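Local coordinates for protein alginate lyase AlgAT5 (Defluviitalea, PDB 5ZQI) that probably cleaves alginate by beta-elimination, as a polysaccharide lyase of family 7 with a beta-sandwich fold, at residues Ser116-Glu125 / Tyr236-Asn246; Met175-Leu183 / Asp194-Phe205. All coordinates share one frame; numbering follows the deposited sequence.

Both contacts reach the same antiparallel sheet of the sandwich, and their centres lie about 17 Å apart. Interaction 1 is mostly buried near the middle of the chain. There two neighbouring strands pair, and their side chains form a salt-bridge network and guanidinium groups stacked on tyrosine rings. Interaction 2 sits further out and is only partly buried. It ties the turn end of a hairpin in that sheet to the loop that leads on to the other sheet, mainly through backbone bonds and aliphatic packing. The two meet where Gln244 OE1 packs 3.5 Å from Arg177 NH1. A single sulfate, probably from the crystallisation liquor, is bound by Tyr118 of interaction 1 and Arg177 of interaction 2, together with Lys158.

Interaction 1 (Ser116-Glu125 / Tyr236-Asn246); sequences SSYPRCELRE and YFKAGMYTQSN. With SO4 (sulfate ion), chain B.
Glu122 OE1 is gripped from opposite faces of its carboxylate plane. Lys238 NZ reaches Glu122 OE1 from above that plane at 2.7 Å, and Arg120 NH1 meets the same OE1 on the syn side at 2.9 Å. The three residues form a salt-bridge network on antiparallel strands of the beta-sandwich. The sequences RCELRE and YFKAGMYTQ match motifs that line the substrate groove in relatives of family 7, so the face bearing Arg120, Glu122, Lys238 and Tyr242 is probably part of the groove. Lys238 bends at chi3 (85°), which carries NZ across Glu122. A water links NZ to Glu122 O. The other carboxylate oxygen, OE2, is bonded to Gln165.

The Arg120 guanidinium lies flat on the Tyr242 ring, with Arg120 CZ 3.8 Å from the centroid of that ring. Gln244 NE2 sits over the opposite ring face and donates to Tyr242 O, so the ring is held between two nitrogen groups. At its edge, Tyr242 OH is hydrogen-bonded to Ser116 OG at 2.8 Å. The Arg124 guanidinium stacks on Tyr236, the planes only 9° apart. Arg124 NH2 also donates to Glu125 O and to Ala134, which fixes the rotation of the group.

Backbone bonds join Cys121 to Met241 and Leu123 to Ala239. Between them the chain turns a corner at Gly240, where any side chain would clash with Cys121 O. Beyond the strands, Asn246 ND2 donates to Ser117 O at 3.0 Å. The Tyr118 ring lies over Gln244, whose CA is 3.7 Å from the ring centroid, and Tyr118 OH donates to sulfate O3 at 2.6 Å.

Interaction 2 (Met175-Leu183 / Asp194-Phe205); sequences MIRLEGNHL and DLDTDYELGTRF. With SO4 (sulfate ion), chain B.
A classic beta bulge joins the two segments: Leu195 and Asp196 both face Leu183. Leu183 O accepts from Leu195 N at 2.8 Å and from Asp196 N at 3.0 Å, both from the same face of the carbonyl plane. Leu183 N donates back to Asp196 O. Further along, an Asx turn forms as Asp196 OD1 accepts from Asp198 N. Asp196 OD2 is bonded to Tyr220.

Asn181, in the type II' turn from Glu179 to His182, holds Tyr199 by two bonds. Its O accepts from Tyr199 N, and its ND2 donates to Tyr199 O at 2.7 Å, almost straight (175°). A water also joins Tyr199 O to Gly180 O. His182 NE2 donates to Asp194 OD1 at 2.8 Å in the plane of its own ring, but the carboxylate stands nearly upright to that ring (88°).

Beneath these bonds the packing is apolar. Leu183 CD2 sits over one face of Phe205, 4.1 Å from the ring centroid. Leu178 CD1 meets Tyr199 CD2, while Tyr199 OH donates to Thr203 O.

On the other side of the strand, Arg177 is extended from CG to NE (chi2 167°) and reaches the sulfate, where Arg177 NH2 donates to O4 at 2.7 Å. Its NE donates to Glu179 OE2 in a salt bridge, and NH1 makes a second to Glu186. With an alanine here, Glu179 and Glu186 would probably lose their salt bridges to this arginine, and the sulfate one of its donors.

The arrangement is typical of a beta-sandwich, where the turn end of a hairpin packs on the loop crossing between sheets.

Interaction 1 (Ser116-Glu125 / Tyr236-Asn246)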
loop_
_atom_site.group_PDB
_atom_site.type_symbol
_atom_site.label_atom_id
_atom_site.label_comp_id
_atom_site.label_asym_id
_atom_site.label_seq_id
_atom_site.Cartn_x
_atom_site.Cartn_y
_atom_site.Cartn_z
ATOM N N SER A 116 -8.591 -12.903 2.560
ATOM C CA SER A 116 -9.103 -11.723 1.883
ATOM C C SER A 116 -9.907 -12.118 0.656
ATOM O O SER A 116 -9.664 -13.153 0.034
ATOM C CB SER A 116 -7.996 -10.771 1.427
ATOM O OG SER A 116 -8.547 -9.621 0.775
ATOM N N SER A 117 -10.860 -11.261 0.299
ATOM C CA SER A 117 -11.617 -11.424 -0.931
ATOM C C SER A 117 -11.186 -10.439 -2.007
ATOM O O SER A 117 -11.783 -10.412 -3.083
ATOM C CB SER A 117 -13.117 -11.248 -0.670
ATOM O OG SER A 117 -13.621 -12.268 0.170
ATOM N N TYR A 118 -10.162 -9.638 -1.752
ATOM C CA TYR A 118 -9.725 -8.611 -2.687
ATOM C C TYR A 118 -8.296 -8.866 -3.153
ATOM O O TYR A 118 -7.442 -9.283 -2.351
ATOM C CB TYR A 118 -9.812 -7.233 -2.020
ATOM C CG TYR A 118 -11.212 -6.759 -1.697
ATOM C CD1 TYR A 118 -12.256 -6.913 -2.597
ATOM C CD2 TYR A 118 -11.484 -6.123 -0.494
ATOM C CE1 TYR A 118 -13.526 -6.442 -2.300
ATOM C CE2 TYR A 118 -12.737 -5.657 -0.204
ATOM C CZ TYR A 118 -13.745 -5.819 -1.100
ATOM O OH TYR A 118 -15.007 -5.342 -0.806
ATOM N N PRO A 119 -8.044 -8.618 -4.437
ATOM C CA PRO A 119 -6.698 -8.829 -4.998
ATOM C C PRO A 119 -5.763 -7.666 -4.742
ATOM O O PRO A 119 -6.178 -6.522 -4.546
ATOM C CB PRO A 119 -6.988 -8.961 -6.491
ATOM C CG PRO A 119 -8.202 -8.044 -6.705
ATOM C CD PRO A 119 -9.015 -8.153 -5.453
ATOM N N ARG A 120 -4.471 -7.979 -4.772
ATOM C CA ARG A 120 -3.470 -6.965 -4.504
ATOM C C ARG A 120 -2.208 -7.202 -5.316
ATOM O O ARG A 120 -1.891 -8.317 -5.710
ATOM C CB ARG A 120 -3.096 -6.914 -3.011
ATOM C CG ARG A 120 -2.205 -8.037 -2.563
ATOM C CD ARG A 120 -2.108 -8.096 -1.061
ATOM N NE ARG A 120 -3.275 -8.701 -0.443
ATOM C CZ ARG A 120 -3.926 -8.230 0.622
ATOM N NH1 ARG A 120 -3.582 -7.086 1.187
ATOM N NH2 ARG A 120 -4.921 -8.939 1.104
ATOM N N CYS A 121 -1.473 -6.101 -5.523
ATOM C CA CYS A 121 -0.058 -6.122 -5.910
ATOM C C CYS A 121 0.616 -5.187 -4.911
ATOM O O CYS A 121 0.531 -3.955 -5.054
ATOM C CB CYS A 121 0.152 -5.688 -7.333
ATOM S SG CYS A 121 1.870 -6.010 -7.800
ATOM N N GLU A 122 1.183 -5.771 -3.843
ATOM C CA GLU A 122 1.433 -5.002 -2.632
ATOM C C GLU A 122 2.672 -5.472 -1.902
ATOM O O GLU A 122 2.895 -6.682 -1.752
ATOM C CB GLU A 122 0.218 -5.108 -1.691
ATOM C CG GLU A 122 0.096 -3.940 -0.683
ATOM C CD GLU A 122 -1.059 -4.103 0.301
ATOM O OE1 GLU A 122 -1.424 -5.253 0.642
ATOM O OE2 GLU A 122 -1.635 -3.079 0.754
ATOM N N LEU A 123 3.455 -4.493 -1.438
ATOM C CA LEU A 123 4.639 -4.748 -0.628
ATOM C C LEU A 123 4.285 -4.863 0.861
ATOM O O LEU A 123 3.471 -4.113 1.381
ATOM C CB LEU A 123 5.676 -3.626 -0.827
ATOM C CG LEU A 123 6.200 -3.417 -2.244
ATOM C CD1 LEU A 123 6.946 -2.076 -2.325
ATOM C CD2 LEU A 123 7.063 -4.527 -2.694
ATOM N N ARG A 124 4.940 -5.807 1.543
ATOM C CA ARG A 124 4.789 -6.090 2.968
ATOM C C ARG A 124 6.141 -5.913 3.644
ATOM O O ARG A 124 7.147 -6.452 3.181
ATOM C CB ARG A 124 4.260 -7.505 3.144
ATOM C CG ARG A 124 3.833 -7.955 4.548
ATOM C CD ARG A 124 5.008 -8.400 5.415
ATOM N NE ARG A 124 4.494 -9.206 6.532
ATOM C CZ ARG A 124 4.790 -9.033 7.810
ATOM N NH1 ARG A 124 4.235 -9.836 8.721
ATOM N NH2 ARG A 124 5.668 -8.115 8.181
ATOM N N GLU A 125 6.165 -5.138 4.726
ATOM C CA GLU A 125 7.415 -4.754 5.361
ATOM C C GLU A 125 8.161 -5.943 5.945
ATOM O O GLU A 125 7.608 -6.707 6.724
ATOM C CB GLU A 125 7.105 -3.747 6.490
ATOM C CG GLU A 125 8.359 -3.129 7.091
ATOM C CD GLU A 125 8.159 -2.411 8.385
ATOM O OE1 GLU A 125 7.005 -2.227 8.813
ATOM O OE2 GLU A 125 9.179 -1.975 8.969
ATOM N N TYR A 236 3.039 -3.859 11.048
ATOM C CA TYR A 236 3.952 -3.713 9.922
ATOM C C TYR A 236 3.288 -2.864 8.846
ATOM O O TYR A 236 2.061 -2.755 8.758
ATOM C CB TYR A 236 4.370 -5.082 9.367
ATOM C CG TYR A 236 3.232 -6.026 9.017
ATOM C CD1 TYR A 236 2.653 -6.854 9.988
ATOM C CD2 TYR A 236 2.755 -6.116 7.725
ATOM C CE1 TYR A 236 1.626 -7.694 9.671
ATOM C CE2 TYR A 236 1.711 -6.964 7.406
ATOM C CZ TYR A 236 1.182 -7.766 8.383
ATOM O OH TYR A 236 0.159 -8.635 8.068
ATOM N N PHE A 237 4.132 -2.252 8.029
ATOM C CA PHE A 237 3.668 -1.402 6.939
ATOM C C PHE A 237 3.396 -2.214 5.677
ATOM O O PHE A 237 4.014 -3.271 5.444
ATOM C CB PHE A 237 4.700 -0.302 6.612
ATOM C CG PHE A 237 4.822 0.777 7.675
ATOM C CD1 PHE A 237 3.737 1.565 8.026
ATOM C CD2 PHE A 237 6.044 1.026 8.273
ATOM C CE1 PHE A 237 3.852 2.547 9.005
ATOM C CE2 PHE A 237 6.172 2.029 9.241
ATOM C CZ PHE A 237 5.079 2.794 9.583
ATOM N N LYS A 238 2.499 -1.669 4.840
ATOM C CA LYS A 238 2.265 -2.162 3.490
ATOM C C LYS A 238 2.123 -0.988 2.545
ATOM O O LYS A 238 1.646 0.060 2.950
ATOM C CB LYS A 238 0.988 -3.021 3.365
ATOM C CG LYS A 238 0.884 -4.123 4.420
ATOM C CD LYS A 238 -0.166 -5.143 3.989
ATOM C CE LYS A 238 0.547 -6.163 3.052
ATOM N NZ LYS A 238 -0.366 -7.107 2.373
ATOM N N ALA A 239 2.525 -1.172 1.280
ATOM C CA ALA A 239 2.372 -0.131 0.268
ATOM C C ALA A 239 2.242 -0.804 -1.090
ATOM O O ALA A 239 2.851 -1.850 -1.343
ATOM C CB ALA A 239 3.569 0.826 0.266
ATOM N N GLY A 240 1.487 -0.174 -1.976
ATOM C CA GLY A 240 1.260 -0.690 -3.304
ATOM C C GLY A 240 -0.184 -0.492 -3.686
ATOM O O GLY A 240 -0.763 0.576 -3.417
ATOM N N MET A 241 -0.782 -1.524 -4.283
ATOM C CA MET A 241 -2.173 -1.466 -4.730
ATOM C C MET A 241 -2.978 -2.630 -4.184
ATOM O O MET A 241 -2.670 -3.791 -4.465
ATOM C CB MET A 241 -2.227 -1.451 -6.276
ATOM C CG MET A 241 -3.626 -1.562 -6.891
ATOM S SD MET A 241 -4.832 -0.381 -6.221
ATOM C CE MET A 241 -4.016 1.178 -6.594
ATOM N N TYR A 242 -4.019 -2.314 -3.418
ATOM C CA TYR A 242 -4.948 -3.289 -2.822
ATOM C C TYR A 242 -6.333 -2.909 -3.322
ATOM O O TYR A 242 -6.947 -1.953 -2.829
ATOM C CB TYR A 242 -4.825 -3.265 -1.307
ATOM C CG TYR A 242 -5.605 -4.291 -0.530
ATOM C CD1 TYR A 242 -6.059 -5.471 -1.117
ATOM C CD2 TYR A 242 -5.871 -4.082 0.809
ATOM C CE1 TYR A 242 -6.749 -6.424 -0.376
ATOM C CE2 TYR A 242 -6.558 -5.009 1.535
ATOM C CZ TYR A 242 -6.981 -6.168 0.945
ATOM O OH TYR A 242 -7.694 -7.111 1.699
ATOM N N THR A 243 -6.782 -3.601 -4.368
ATOM C CA THR A 243 -8.015 -3.231 -5.066
ATOM C C THR A 243 -9.235 -3.740 -4.316
ATOM O O THR A 243 -9.418 -4.951 -4.189
ATOM C CB THR A 243 -7.985 -3.784 -6.482
ATOM O OG1 THR A 243 -6.821 -3.242 -7.145
ATOM C CG2 THR A 243 -9.225 -3.368 -7.260
ATOM N N GLN A 244 -10.106 -2.835 -3.856
ATOM C CA GLN A 244 -11.250 -3.249 -3.028
ATOM C C GLN A 244 -12.471 -3.555 -3.891
ATOM O O GLN A 244 -13.566 -3.055 -3.663
ATOM C CB GLN A 244 -11.591 -2.200 -1.978
ATOM C CG GLN A 244 -10.413 -1.698 -1.193
ATOM C CD GLN A 244 -9.862 -2.726 -0.263
ATOM O OE1 GLN A 244 -10.502 -3.054 0.731
ATOM N NE2 GLN A 244 -8.672 -3.228 -0.559
ATOM N N SER A 245 -12.284 -4.394 -4.893
ATOM C CA SER A 245 -13.403 -4.896 -5.674
ATOM C C SER A 245 -13.056 -6.268 -6.218
ATOM O O SER A 245 -11.912 -6.715 -6.152
ATOM C CB SER A 245 -13.780 -3.924 -6.790
ATOM O OG SER A 245 -15.019 -4.359 -7.314
ATOM N N ASN A 246 -14.074 -6.944 -6.724
ATOM C CA ASN A 246 -13.967 -8.262 -7.342
ATOM C C ASN A 246 -15.230 -8.465 -8.173
ATOM O O ASN A 246 -16.088 -7.579 -8.260
ATOM C CB ASN A 246 -13.739 -9.320 -6.260
ATOM C CG ASN A 246 -14.879 -9.381 -5.244
ATOM O OD1 ASN A 246 -16.035 -9.307 -5.615
ATOM N ND2 ASN A 246 -14.541 -9.487 -3.966
HETATM S S SO4 B . -15.554 -3.069 1.823
HETATM O O1 SO4 B . -16.929 -2.602 1.650
HETATM O O2 SO4 B . -15.069 -2.723 3.159
HETATM O O3 SO4 B . -15.497 -4.516 1.631
HETATM O O4 SO4 B . -14.676 -2.419 0.853
HETATM O O HOH W 1 1.961 -8.078 0.582
#

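Interaction 2 (Met175-Leu183 / Asp194-Phe205)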
loop_
_atom_site.group_PDB
_atom_site.type_symbol
_atom_site.label_atom_id
_atom_site.label_comp_id
_atom_site.label_asym_id
_atom_site.label_seq_id
_atom_site.Cartn_x
_atom_site.Cartn_y
_atom_site.Cartn_z
ATOM N N MET A 175 -5.792 2.169 6.925
ATOM C CA MET A 175 -5.571 2.092 5.495
ATOM C C MET A 175 -5.781 3.458 4.847
ATOM O O MET A 175 -6.679 4.218 5.237
ATOM C CB MET A 175 -6.496 1.068 4.804
ATOM C CG MET A 175 -6.409 -0.338 5.397
ATOM S SD MET A 175 -7.109 -1.638 4.382
ATOM C CE MET A 175 -8.796 -1.063 4.331
ATOM N N ILE A 176 -4.939 3.761 3.865
ATOM C CA ILE A 176 -5.091 4.931 3.011
ATOM C C ILE A 176 -5.976 4.521 1.843
ATOM O O ILE A 176 -5.571 3.715 1.009
ATOM C CB ILE A 176 -3.730 5.454 2.544
ATOM C CG1 ILE A 176 -2.769 5.623 3.733
ATOM C CG2 ILE A 176 -3.900 6.786 1.770
ATOM C CD1 ILE A 176 -3.238 6.552 4.851
ATOM N N ARG A 177 -7.165 5.107 1.756
ATOM C CA ARG A 177 -8.229 4.599 0.901
ATOM C C ARG A 177 -8.735 5.706 -0.013
ATOM O O ARG A 177 -8.993 6.829 0.435
ATOM C CB ARG A 177 -9.360 4.060 1.760
ATOM C CG ARG A 177 -10.435 3.303 1.005
ATOM C CD ARG A 177 -11.339 2.533 2.006
ATOM N NE ARG A 177 -12.413 1.863 1.279
ATOM C CZ ARG A 177 -12.676 0.564 1.306
ATOM N NH1 ARG A 177 -12.023 -0.232 2.123
ATOM N NH2 ARG A 177 -13.647 0.095 0.555
ATOM N N LEU A 178 -8.921 5.371 -1.284
ATOM C CA LEU A 178 -9.555 6.254 -2.260
ATOM C C LEU A 178 -10.853 5.608 -2.719
ATOM O O LEU A 178 -10.848 4.460 -3.166
ATOM C CB LEU A 178 -8.647 6.523 -3.448
ATOM C CG LEU A 178 -9.243 7.519 -4.445
ATOM C CD1 LEU A 178 -9.307 8.943 -3.943
ATOM C CD2 LEU A 178 -8.438 7.441 -5.763
ATOM N N GLU A 179 -11.952 6.349 -2.620
ATOM C CA GLU A 179 -13.259 5.948 -3.139
ATOM C C GLU A 179 -13.649 7.087 -4.082
ATOM O O GLU A 179 -14.026 8.165 -3.625
ATOM C CB GLU A 179 -14.279 5.749 -2.022
ATOM C CG GLU A 179 -13.862 4.678 -1.042
ATOM C CD GLU A 179 -14.867 4.378 0.016
ATOM O OE1 GLU A 179 -15.809 5.174 0.249
ATOM O OE2 GLU A 179 -14.704 3.329 0.675
ATOM N N GLY A 180 -13.542 6.870 -5.373
ATOM C CA GLY A 180 -13.812 7.942 -6.328
ATOM C C GLY A 180 -12.840 9.098 -6.158
ATOM O O GLY A 180 -11.617 8.919 -6.264
ATOM N N ASN A 181 -13.360 10.303 -5.878
ATOM C CA ASN A 181 -12.532 11.472 -5.609
ATOM C C ASN A 181 -12.279 11.718 -4.121
ATOM O O ASN A 181 -11.704 12.753 -3.767
ATOM C CB ASN A 181 -13.183 12.726 -6.235
ATOM C CG ASN A 181 -13.404 12.595 -7.721
ATOM O OD1 ASN A 181 -14.545 12.564 -8.197
ATOM N ND2 ASN A 181 -12.316 12.553 -8.480
ATOM N N HIS A 182 -12.638 10.764 -3.262
ATOM C CA HIS A 182 -12.575 10.891 -1.807
ATOM C C HIS A 182 -11.426 10.049 -1.247
ATOM O O HIS A 182 -11.504 8.814 -1.174
ATOM C CB HIS A 182 -13.918 10.469 -1.205
ATOM C CG HIS A 182 -13.989 10.619 0.277
ATOM N ND1 HIS A 182 -14.928 9.961 1.045
ATOM C CD2 HIS A 182 -13.281 11.399 1.124
ATOM C CE1 HIS A 182 -14.785 10.333 2.305
ATOM N NE2 HIS A 182 -13.786 11.190 2.382
ATOM N N LEU A 183 -10.352 10.732 -0.825
ATOM C CA LEU A 183 -9.161 10.116 -0.251
ATOM C C LEU A 183 -9.195 10.329 1.256
ATOM O O LEU A 183 -9.292 11.467 1.710
ATOM C CB LEU A 183 -7.927 10.755 -0.876
ATOM C CG LEU A 183 -6.606 10.140 -0.481
ATOM C CD1 LEU A 183 -6.390 8.746 -1.067
ATOM C CD2 LEU A 183 -5.395 11.007 -0.876
ATOM N N ASP A 194 -10.552 12.730 6.655
ATOM C CA ASP A 194 -10.328 13.058 5.260
ATOM C C ASP A 194 -8.882 13.456 5.009
ATOM O O ASP A 194 -8.265 14.160 5.811
ATOM C CB ASP A 194 -11.246 14.218 4.861
ATOM C CG ASP A 194 -12.693 13.804 4.685
ATOM O OD1 ASP A 194 -12.982 12.582 4.694
ATOM O OD2 ASP A 194 -13.539 14.708 4.552
ATOM N N LEU A 195 -8.345 13.010 3.878
ATOM C CA LEU A 195 -7.119 13.577 3.343
ATOM C C LEU A 195 -7.403 14.572 2.219
ATOM O O LEU A 195 -6.791 15.632 2.179
ATOM C CB LEU A 195 -6.181 12.464 2.842
ATOM C CG LEU A 195 -5.819 11.380 3.860
ATOM C CD1 LEU A 195 -4.875 10.355 3.219
ATOM C CD2 LEU A 195 -5.163 11.976 5.117
ATOM N N ASP A 196 -8.333 14.255 1.320
ATOM C CA ASP A 196 -8.602 15.075 0.146
ATOM C C ASP A 196 -9.993 14.709 -0.343
ATOM O O ASP A 196 -10.216 13.566 -0.746
ATOM C CB ASP A 196 -7.550 14.822 -0.949
ATOM C CG ASP A 196 -7.561 15.858 -2.045
ATOM O OD1 ASP A 196 -8.592 16.544 -2.228
ATOM O OD2 ASP A 196 -6.522 15.987 -2.753
ATOM N N THR A 197 -10.913 15.663 -0.355
ATOM C CA THR A 197 -12.254 15.405 -0.860
ATOM C C THR A 197 -12.406 15.737 -2.344
ATOM O O THR A 197 -13.510 15.606 -2.896
ATOM C CB THR A 197 -13.307 16.200 -0.070
ATOM O OG1 THR A 197 -12.980 17.595 -0.082
ATOM C CG2 THR A 197 -13.389 15.705 1.369
ATOM N N ASP A 198 -11.313 16.098 -3.021
ATOM C CA ASP A 198 -11.335 16.488 -4.423
ATOM C C ASP A 198 -10.115 15.895 -5.126
ATOM O O ASP A 198 -9.362 16.591 -5.802
ATOM C CB ASP A 198 -11.378 18.010 -4.545
ATOM C CG ASP A 198 -11.469 18.505 -5.995
ATOM O OD1 ASP A 198 -12.305 18.001 -6.791
ATOM O OD2 ASP A 198 -10.709 19.449 -6.328
ATOM N N TYR A 199 -9.883 14.596 -4.959
ATOM C CA TYR A 199 -8.704 13.958 -5.517
ATOM C C TYR A 199 -8.960 13.550 -6.964
ATOM O O TYR A 199 -9.869 12.760 -7.248
ATOM C CB TYR A 199 -8.268 12.721 -4.717
ATOM C CG TYR A 199 -7.021 12.100 -5.307
ATOM C CD1 TYR A 199 -5.777 12.629 -5.026
ATOM C CD2 TYR A 199 -7.095 11.015 -6.163
ATOM C CE1 TYR A 199 -4.639 12.104 -5.579
ATOM C CE2 TYR A 199 -5.957 10.492 -6.735
ATOM C CZ TYR A 199 -4.734 11.063 -6.466
ATOM O OH TYR A 199 -3.597 10.565 -7.059
ATOM N N GLU A 200 -8.147 14.081 -7.874
ATOM C CA GLU A 200 -8.225 13.738 -9.287
ATOM C C GLU A 200 -7.145 12.723 -9.645
ATOM O O GLU A 200 -5.983 12.898 -9.289
ATOM C CB GLU A 200 -8.081 14.985 -10.158
ATOM C CG GLU A 200 -9.132 16.039 -9.947
ATOM C CD GLU A 200 -8.912 17.244 -10.848
ATOM O OE1 GLU A 200 -8.260 17.074 -11.907
ATOM O OE2 GLU A 200 -9.382 18.352 -10.495
ATOM N N LEU A 201 -7.538 11.670 -10.351
ATOM C CA LEU A 201 -6.598 10.627 -10.725
ATOM C C LEU A 201 -5.409 11.250 -11.439
ATOM O O LEU A 201 -5.557 12.181 -12.244
ATOM C CB LEU A 201 -7.254 9.576 -11.620
ATOM C CG LEU A 201 -8.266 8.642 -10.937
ATOM C CD1 LEU A 201 -8.903 7.801 -12.059
ATOM C CD2 LEU A 201 -7.663 7.817 -9.853
ATOM N N GLY A 202 -4.228 10.711 -11.158
ATOM C CA GLY A 202 -2.995 11.195 -11.727
ATOM C C GLY A 202 -2.286 12.253 -10.916
ATOM O O GLY A 202 -1.191 12.659 -11.295
ATOM N N THR A 203 -2.860 12.681 -9.800
ATOM C CA THR A 203 -2.288 13.744 -8.991
ATOM C C THR A 203 -1.276 13.143 -8.005
ATOM O O THR A 203 -1.628 12.294 -7.171
ATOM C CB THR A 203 -3.388 14.510 -8.253
ATOM O OG1 THR A 203 -4.340 15.045 -9.192
ATOM C CG2 THR A 203 -2.755 15.668 -7.442
ATOM N N ARG A 204 -0.027 13.601 -8.085
ATOM C CA ARG A 204 1.013 13.168 -7.161
ATOM C C ARG A 204 0.767 13.747 -5.770
ATOM O O ARG A 204 0.429 14.924 -5.615
ATOM C CB ARG A 204 2.394 13.608 -7.692
ATOM C CG ARG A 204 3.597 12.910 -7.046
ATOM C CD ARG A 204 4.855 13.091 -7.876
ATOM N NE ARG A 204 6.049 12.785 -7.111
ATOM C CZ ARG A 204 7.271 12.836 -7.592
ATOM N NH1 ARG A 204 7.474 13.200 -8.855
ATOM N NH2 ARG A 204 8.302 12.498 -6.822
ATOM N N PHE A 205 0.925 12.897 -4.757
ATOM C CA PHE A 205 0.810 13.340 -3.372
ATOM C C PHE A 205 1.777 12.549 -2.503
ATOM O O PHE A 205 2.220 11.445 -2.861
ATOM C CB PHE A 205 -0.627 13.201 -2.806
ATOM C CG PHE A 205 -1.136 11.795 -2.682
ATOM C CD1 PHE A 205 -1.814 11.228 -3.702
ATOM C CD2 PHE A 205 -1.023 11.057 -1.500
ATOM C CE1 PHE A 205 -2.348 9.910 -3.602
ATOM C CE2 PHE A 205 -1.530 9.777 -1.408
ATOM C CZ PHE A 205 -2.151 9.187 -2.487
HETATM S S SO4 B . -15.554 -3.069 1.823
HETATM O O1 SO4 B . -16.929 -2.602 1.650
HETATM O O2 SO4 B . -15.069 -2.723 3.159
HETATM O O3 SO4 B . -15.497 -4.516 1.631
HETATM O O4 SO4 B . -14.676 -2.419 0.853
HETATM O O HOH W 2 -10.149 10.033 -8.147
#